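Local coordinates for PROTEIN (hypothetical protein EF0366) (Enterococcus faecalis, PDB 1VPY) that is of unknown function but belongs to the DUF72 family and folds as a closed eight-stranded TIM alpha/beta barrel that binds zinc ions in the crystal, at residues A[113-118]-A[198-203]; A[174-179]-A[194-199]. All blocks are in the same frame, centred on the assembly; numbering follows the deposited sequence.

Contact 1. Residues A[113-118]-A[198-203]; sequences KLFAFL and PNLVLF
The ring of Phe115 carries Leu200 CD1 over one face and meets the carbonyl oxygen of Val201 at its edge, in the ring plane. The contact lies inside a TIM barrel, where strand 114-120 meets the start of strand 201-205, three places along the sheet, and the residue just before it, without a single hydrogen bond between the two segments. The methyl CD1 of Leu200 sits 4.2 Å from the centroid of the Phe115 ring and 20° off the normal, a CH-pi contact shifted toward the rim. In Phe115, CG stands anti to the backbone N (chi1 -172°), and the ring extends toward 198-203. The backbones stay well separated, with Phe115 CA 8.1 Å from Leu200 CA. The side chains of Phe115 and Leu200 point in opposing directions and overlap alongside one another. Two residues on from Leu200, Leu202 CD1 approaches Phe115 CE2 obliquely at 4.1 Å, while Val74 and Glu250, from strands 72-76 and 250-255, also touch the Phe115 side chain. Ala116, whose short side chain points toward segment 198-203, adds one methyl: its CB lies 3.8 Å from Leu200 CD1.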
# COMPACT_ATOMS: atom_id res chain seq x y z
N LYS A 113 -11.43 10.00 3.73
CA LYS A 113 -10.19 10.28 2.99
C LYS A 113 -9.23 9.09 3.04
O LYS A 113 -8.08 9.18 2.60
CB LYS A 113 -9.51 11.54 3.54
CG LYS A 113 -10.40 12.77 3.53
CD LYS A 113 -9.61 14.04 3.70
CE LYS A 113 -10.51 15.26 3.60
NZ LYS A 113 -9.81 16.50 4.00
N LEU A 114 -9.70 7.97 3.57
CA LEU A 114 -8.88 6.77 3.61
C LEU A 114 -8.99 6.03 2.28
O LEU A 114 -10.07 5.62 1.88
CB LEU A 114 -9.32 5.86 4.76
CG LEU A 114 -8.75 4.45 4.86
CD1 LEU A 114 -7.26 4.46 5.19
CD2 LEU A 114 -9.52 3.66 5.91
N PHE A 115 -7.86 5.88 1.60
CA PHE A 115 -7.82 5.00 0.45
C PHE A 115 -7.77 3.53 0.93
O PHE A 115 -8.63 2.72 0.55
CB PHE A 115 -6.65 5.34 -0.47
CG PHE A 115 -6.67 4.59 -1.77
CD1 PHE A 115 -7.47 5.00 -2.81
CD2 PHE A 115 -5.87 3.46 -1.94
CE1 PHE A 115 -7.49 4.31 -4.02
CE2 PHE A 115 -5.88 2.76 -3.14
CZ PHE A 115 -6.70 3.19 -4.18
N ALA A 116 -6.81 3.20 1.78
CA ALA A 116 -6.73 1.87 2.37
C ALA A 116 -5.71 1.83 3.50
O ALA A 116 -4.79 2.65 3.53
CB ALA A 116 -6.38 0.83 1.31
N PHE A 117 -5.89 0.91 4.45
CA PHE A 117 -4.81 0.55 5.36
C PHE A 117 -3.89 -0.44 4.66
O PHE A 117 -4.36 -1.46 4.16
CB PHE A 117 -5.33 -0.06 6.67
CG PHE A 117 -6.01 0.93 7.56
CD1 PHE A 117 -5.31 2.00 8.10
CD2 PHE A 117 -7.36 0.80 7.85
CE1 PHE A 117 -5.94 2.93 8.92
CE2 PHE A 117 -8.01 1.73 8.67
CZ PHE A 117 -7.30 2.79 9.20
N LEU A 118 -2.60 -0.13 4.61
CA LEU A 118 -1.65 -1.06 4.00
C LEU A 118 -1.06 -1.96 5.07
O LEU A 118 -0.40 -1.49 5.99
CB LEU A 118 -0.54 -0.34 3.21
CG LEU A 118 0.69 -1.17 2.82
CD1 LEU A 118 0.40 -2.27 1.79
CD2 LEU A 118 1.80 -0.26 2.33
N PRO A 198 -12.56 -5.22 -6.78
CA PRO A 198 -12.92 -4.29 -7.84
C PRO A 198 -13.19 -2.85 -7.38
O PRO A 198 -13.42 -1.98 -8.22
CB PRO A 198 -14.19 -4.91 -8.45
CG PRO A 198 -14.70 -5.84 -7.43
CD PRO A 198 -13.49 -6.36 -6.72
N ASN A 199 -13.17 -2.61 -6.07
CA ASN A 199 -13.44 -1.27 -5.54
C ASN A 199 -12.20 -0.44 -5.38
O ASN A 199 -12.28 0.79 -5.26
CB ASN A 199 -14.17 -1.35 -4.19
CG ASN A 199 -15.62 -1.70 -4.34
OD1 ASN A 199 -16.40 -0.99 -4.99
ND2 ASN A 199 -16.01 -2.81 -3.74
N LEU A 200 -11.04 -1.10 -5.36
CA LEU A 200 -9.76 -0.43 -5.25
C LEU A 200 -8.59 -1.38 -5.47
O LEU A 200 -8.50 -2.45 -4.86
CB LEU A 200 -9.62 0.29 -3.90
CG LEU A 200 -9.40 -0.46 -2.58
CD1 LEU A 200 -8.76 0.48 -1.59
CD2 LEU A 200 -10.70 -1.05 -2.02
N VAL A 201 -7.71 -0.98 -6.38
CA VAL A 201 -6.45 -1.66 -6.62
C VAL A 201 -5.33 -0.74 -6.20
O VAL A 201 -5.35 0.46 -6.50
CB VAL A 201 -6.30 -2.04 -8.11
CG1 VAL A 201 -4.87 -2.43 -8.46
CG2 VAL A 201 -7.23 -3.16 -8.45
N LEU A 202 -4.35 -1.30 -5.50
CA LEU A 202 -3.16 -0.55 -5.14
C LEU A 202 -1.92 -1.18 -5.76
O LEU A 202 -1.66 -2.38 -5.60
CB LEU A 202 -3.01 -0.43 -3.61
CG LEU A 202 -1.83 0.38 -3.06
CD1 LEU A 202 -1.93 1.86 -3.43
CD2 LEU A 202 -1.71 0.21 -1.57
N PHE A 203 -1.18 -0.33 -6.48
CA PHE A 203 0.15 -0.64 -6.99
C PHE A 203 1.18 -0.03 -6.07
O PHE A 203 0.97 1.06 -5.55
CB PHE A 203 0.35 0.03 -8.35
CG PHE A 203 -0.28 -0.70 -9.50
CD1 PHE A 203 0.40 -1.72 -10.15
CD2 PHE A 203 -1.56 -0.35 -9.93
CE1 PHE A 203 -0.17 -2.39 -11.22
CE2 PHE A 203 -2.14 -1.01 -10.99
CZ PHE A 203 -1.45 -2.03 -11.64

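Contact 2. Residues A[174-179]-A[194-199]; sequences FSLVIV and YVTNPN
Thr196 OG1 is gripped twice by the backbone of the facing segment: it donates to Phe174 O at 2.6 Å and accepts from Leu176 N at 2.8 Å. The second bond is nearly straight, with an N-H...acceptor angle of 171°, whereas the hydroxyl approaches the Phe174 carbonyl with a tilt of 15° from its plane. Donor and acceptor at once, the hydroxyl spans Ser175 and satisfies two buried backbone groups. It stands between the backbone N and the carbonyl carbon of its own residue (chi1 56°), and the methyl CG2 of Thr196, anti to that carbonyl carbon, lies 3.7 Å from Leu176 CB. In the TIM barrel the interaction fastens the irregular connection between strands 175-180 and 201-205 against residues 174-176, with Met169 of helix 162-171 also touching Thr196. Next along, Asn197 lays its CB near Ser175 CB, and its amide faces both ways: OD1 accepts from Asn199 N at 2.9 Å, forming an Asx turn, while ND2 bonds to Gln173 O, just before the other segment. Farther up the strand, the contact becomes apolar against backbone, as Ile178 CD1 comes to 3.7 Å from Tyr194 N.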
# COMPACT_ATOMS: atom_id res chain seq x y z
N PHE A 174 -10.04 -8.26 0.30
CA PHE A 174 -8.69 -7.72 0.43
C PHE A 174 -8.24 -7.22 -0.93
O PHE A 174 -8.46 -7.88 -1.95
CB PHE A 174 -7.71 -8.78 0.94
CG PHE A 174 -7.79 -9.02 2.43
CD1 PHE A 174 -8.01 -7.97 3.32
CD2 PHE A 174 -7.60 -10.30 2.94
CE1 PHE A 174 -8.07 -8.20 4.70
CE2 PHE A 174 -7.66 -10.55 4.31
CZ PHE A 174 -7.89 -9.50 5.19
N SER A 175 -7.65 -6.03 -0.95
CA SER A 175 -7.06 -5.49 -2.17
C SER A 175 -5.59 -5.94 -2.24
O SER A 175 -4.73 -5.35 -1.58
CB SER A 175 -7.19 -3.97 -2.20
OG SER A 175 -6.60 -3.46 -3.39
N LEU A 176 -5.31 -6.99 -3.00
CA LEU A 176 -3.95 -7.54 -3.03
C LEU A 176 -3.03 -6.60 -3.80
O LEU A 176 -3.24 -6.33 -4.98
CB LEU A 176 -3.90 -8.94 -3.63
CG LEU A 176 -2.52 -9.59 -3.70
CD1 LEU A 176 -1.98 -9.97 -2.32
CD2 LEU A 176 -2.55 -10.82 -4.60
N VAL A 177 -2.00 -6.12 -3.11
CA VAL A 177 -1.13 -5.10 -3.66
C VAL A 177 -0.29 -5.63 -4.82
O VAL A 177 0.45 -6.62 -4.67
CB VAL A 177 -0.25 -4.46 -2.56
CG1 VAL A 177 0.86 -3.62 -3.17
CG2 VAL A 177 -1.12 -3.60 -1.61
N ILE A 178 -0.42 -4.99 -5.98
CA ILE A 178 0.39 -5.36 -7.14
C ILE A 178 1.75 -4.69 -7.00
O ILE A 178 1.83 -3.46 -6.89
CB ILE A 178 -0.27 -4.97 -8.47
CG1 ILE A 178 -1.71 -5.52 -8.53
CG2 ILE A 178 0.57 -5.51 -9.63
CD1 ILE A 178 -2.55 -4.92 -9.59
N VAL A 179 2.81 -5.51 -7.00
CA VAL A 179 4.15 -4.99 -6.69
C VAL A 179 5.20 -5.12 -7.79
O VAL A 179 5.36 -6.18 -8.40
CB VAL A 179 4.72 -5.60 -5.39
CG1 VAL A 179 3.91 -5.15 -4.20
CG2 VAL A 179 4.82 -7.14 -5.48
N TYR A 194 -3.64 -8.17 -11.07
CA TYR A 194 -4.91 -8.88 -10.94
C TYR A 194 -5.74 -8.14 -9.91
O TYR A 194 -5.22 -7.75 -8.86
CB TYR A 194 -4.66 -10.32 -10.45
CG TYR A 194 -5.92 -11.16 -10.36
CD1 TYR A 194 -6.76 -11.10 -9.24
CD2 TYR A 194 -6.28 -12.03 -11.40
CE1 TYR A 194 -7.92 -11.86 -9.16
CE2 TYR A 194 -7.43 -12.80 -11.32
CZ TYR A 194 -8.24 -12.71 -10.20
OH TYR A 194 -9.38 -13.47 -10.14
N VAL A 195 -7.03 -7.94 -10.20
CA VAL A 195 -7.94 -7.25 -9.28
C VAL A 195 -8.63 -8.22 -8.33
O VAL A 195 -9.42 -9.05 -8.77
CB VAL A 195 -9.01 -6.45 -10.03
CG1 VAL A 195 -9.89 -5.70 -9.06
CG2 VAL A 195 -8.38 -5.48 -11.01
N THR A 196 -8.33 -8.12 -7.04
CA THR A 196 -8.97 -8.96 -6.02
C THR A 196 -10.15 -8.25 -5.39
O THR A 196 -11.08 -8.88 -4.89
CB THR A 196 -8.00 -9.33 -4.91
OG1 THR A 196 -7.48 -8.12 -4.34
CG2 THR A 196 -6.85 -10.16 -5.44
N ASN A 197 -10.10 -6.92 -5.40
CA ASN A 197 -11.20 -6.10 -4.94
C ASN A 197 -11.49 -5.03 -5.99
O ASN A 197 -10.76 -4.05 -6.08
CB ASN A 197 -10.88 -5.47 -3.59
CG ASN A 197 -12.04 -4.64 -3.03
OD1 ASN A 197 -12.98 -4.28 -3.75
ND2 ASN A 197 -11.97 -4.34 -1.74
N PRO A 198 -12.56 -5.22 -6.78
CA PRO A 198 -12.92 -4.29 -7.84
C PRO A 198 -13.19 -2.85 -7.38
O PRO A 198 -13.42 -1.98 -8.22
CB PRO A 198 -14.19 -4.91 -8.45
CG PRO A 198 -14.70 -5.84 -7.43
CD PRO A 198 -13.49 -6.36 -6.72
N ASN A 199 -13.17 -2.61 -6.07
CA ASN A 199 -13.44 -1.27 -5.54
C ASN A 199 -12.20 -0.44 -5.38
O ASN A 199 -12.28 0.79 -5.26
CB ASN A 199 -14.17 -1.35 -4.19
CG ASN A 199 -15.62 -1.70 -4.34
OD1 ASN A 199 -16.40 -0.99 -4.99
ND2 ASN A 199 -16.01 -2.81 -3.74

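Contacts 1 and 2 show how one piece of chain can be held from two directions: residues 194-203 meet strand 175-180 both through their loop and as the neighbouring strand, and 114-118 across the core. Their centres are 8 Å apart, and they share Pro198 and Asn199. Strand pairs with strand where Ile178 N lies 2.9 Å from Leu202 O, a probable backbone hydrogen bond. Just before strand 201-205, a side chain takes over, Ser175 OG lying 2.6 Å from Leu200 O, also a probable hydrogen bond. Apolar contact follows the same seam, with Val201 CG1 at 3.6 Å from Ile178 CD1. The protein's function is unknown, and the side chains of Val201 and Asn197 each lie about 12 Å from a bound zinc ion.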